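Local coordinates for response regulator receiver protein (Paraburkholderia phymatum, PDB 5TE9) that probably acts as a phosphorylation-controlled receiver in bacterial two-component signalling, accepting a phosphoryl group from a partner kinase, at residues Pro69-Ile74 / Met99-Val104. Numbering follows the deposited sequence.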
loop_
_atom_site.group_PDB
_atom_site.type_symbol
_atom_site.label_atom_id
_atom_site.label_comp_id
_atom_site.label_asym_id
_atom_site.label_seq_id
_atom_site.Cartn_x
_atom_site.Cartn_y
_atom_site.Cartn_z
ATOM N N PRO A 69 -6.875 11.683 18.075
ATOM C CA PRO A 69 -6.370 12.434 16.923
ATOM C C PRO A 69 -7.472 12.612 15.895
ATOM O O PRO A 69 -8.339 11.755 15.736
ATOM C CB PRO A 69 -5.254 11.529 16.377
ATOM C CG PRO A 69 -5.341 10.230 17.167
ATOM C CD PRO A 69 -6.611 10.247 17.944
ATOM N N ARG A 70 -7.445 13.752 15.208
ATOM C CA ARG A 70 -8.323 13.937 14.062
ATOM C C ARG A 70 -8.062 12.833 13.051
ATOM O O ARG A 70 -6.906 12.601 12.682
ATOM C CB ARG A 70 -8.078 15.287 13.394
ATOM C CG ARG A 70 -8.405 16.491 14.239
ATOM C CD ARG A 70 -8.220 17.765 13.426
ATOM N NE ARG A 70 -8.744 17.639 12.065
ATOM C CZ ARG A 70 -10.039 17.637 11.753
ATOM N NH1 ARG A 70 -10.960 17.739 12.708
ATOM N NH2 ARG A 70 -10.414 17.528 10.483
ATOM N N PRO A 71 -9.083 12.118 12.593
ATOM C CA PRO A 71 -8.883 11.172 11.501
ATOM C C PRO A 71 -8.761 11.895 10.169
ATOM O O PRO A 71 -9.260 13.008 9.990
ATOM C CB PRO A 71 -10.147 10.302 11.544
ATOM C CG PRO A 71 -11.179 11.219 12.071
ATOM C CD PRO A 71 -10.474 12.126 13.071
ATOM N N GLY A 72 -8.048 11.250 9.240
ATOM C CA GLY A 72 -7.920 11.724 7.879
ATOM C C GLY A 72 -8.819 10.915 6.970
ATOM O O GLY A 72 -9.062 11.281 5.816
ATOM N N LEU A 73 -9.342 9.815 7.503
ATOM C CA LEU A 73 -10.319 9.005 6.793
ATOM C C LEU A 73 -11.274 8.397 7.810
ATOM O O LEU A 73 -10.836 7.866 8.838
ATOM C CB LEU A 73 -9.649 7.898 5.970
ATOM C CG LEU A 73 -10.649 6.923 5.347
ATOM C CD1 LEU A 73 -11.575 7.621 4.288
ATOM C CD2 LEU A 73 -9.924 5.732 4.731
ATOM N N ILE A 74 -12.570 8.493 7.521
ATOM C CA ILE A 74 -13.627 7.885 8.317
ATOM C C ILE A 74 -14.297 6.827 7.460
ATOM O O ILE A 74 -14.730 7.121 6.342
ATOM C CB ILE A 74 -14.672 8.923 8.782
ATOM C CG1 ILE A 74 -14.026 10.022 9.632
ATOM C CG2 ILE A 74 -15.798 8.224 9.552
ATOM C CD1 ILE A 74 -14.946 11.190 9.916
ATOM N N MET A 99 -16.686 18.295 8.440
ATOM C CA MET A 99 -17.236 18.049 7.112
ATOM C C MET A 99 -16.139 17.795 6.092
ATOM O O MET A 99 -16.372 17.101 5.101
ATOM C CB MET A 99 -18.098 19.227 6.671
ATOM C CG MET A 99 -17.311 20.470 6.300
ATOM S SD MET A 99 -18.386 21.735 5.602
ATOM C CE MET A 99 -17.249 23.100 5.360
ATOM N N LYS A 100 -14.945 18.330 6.319
ATOM C CA LYS A 100 -13.883 18.197 5.336
ATOM C C LYS A 100 -13.280 16.802 5.304
ATOM O O LYS A 100 -12.566 16.484 4.347
ATOM C CB LYS A 100 -12.794 19.236 5.610
ATOM N N ILE A 101 -13.577 15.963 6.290
ATOM C CA ILE A 101 -12.902 14.674 6.441
ATOM C C ILE A 101 -13.510 13.666 5.467
ATOM O O ILE A 101 -14.745 13.532 5.413
ATOM C CB ILE A 101 -13.015 14.168 7.873
ATOM C CG1 ILE A 101 -12.381 15.147 8.852
ATOM C CG2 ILE A 101 -12.356 12.800 8.003
ATOM C CD1 ILE A 101 -12.651 14.764 10.289
ATOM N N PRO A 102 -12.688 12.912 4.743
ATOM C CA PRO A 102 -13.217 11.920 3.797
ATOM C C PRO A 102 -13.972 10.803 4.497
ATOM O O PRO A 102 -13.506 10.246 5.493
ATOM C CB PRO A 102 -11.960 11.399 3.098
ATOM C CG PRO A 102 -11.001 12.548 3.187
ATOM C CD PRO A 102 -11.253 13.176 4.516
ATOM N N VAL A 103 -15.136 10.463 3.947
ATOM C CA VAL A 103 -16.034 9.462 4.510
ATOM C C VAL A 103 -16.306 8.407 3.450
ATOM O O VAL A 103 -16.684 8.733 2.315
ATOM C CB VAL A 103 -17.361 10.079 4.997
ATOM C CG1 VAL A 103 -18.215 9.037 5.741
ATOM C CG2 VAL A 103 -17.103 11.283 5.865
ATOM N N VAL A 104 -16.106 7.148 3.822
ATOM C CA VAL A 104 -16.506 6.001 3.024
ATOM C C VAL A 104 -17.635 5.313 3.772
ATOM O O VAL A 104 -17.499 5.016 4.963
ATOM C CB VAL A 104 -15.326 5.043 2.798
ATOM C CG1 VAL A 104 -15.821 3.681 2.349
ATOM C CG2 VAL A 104 -14.353 5.634 1.797
#
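I74 and I101 adopt the same side-chain conformation, CG1 anti to the carbonyl carbon (chi1 near -60° in both) and the chain extended beyond it, and in this form they cross at about a right angle. The CG2 methyl of I101 meets the flank of I74, 3.6 Å from its CD1 and equally near its CG1. The contact lies where two neighbouring parallel strands of the CheY-like receiver fold, 71-76 and 103-107, begin to pair; helix 85-94 makes the beta-alpha-beta crossover between them.

The backbone of I74 bridges the two residues beside V103. Its N donates to P102 O at 2.8 Å, while its O accepts the N-H of V104 at 2.9 Å; both bonds are nearly straight, with N-H...O angles of 166°. The same I74 O also receives a CA-H...O contact from V103 CA at 3.2 Å.

I74 and V103 point their side chains to one face of the sheet, where L92 and L89 of helix 85-94 touch them, respectively. L73 turns its CB away from the partner segment, but with CG anti to the backbone N (chi1 173°) its CD1 reaches back to P102 CB, 4.0 Å away, and to the CG2 methyl of V104. I143 touches both L73 and V104 on this side.

Before the strands pair, I101 continues the apolar seam toward P71, whose ring CG is 4.2 Å from I101 CD1. R70 brings its guanidinium obliquely up to the same CG1-CD1 branch, with NH2 3.5 Å from I101 CG1.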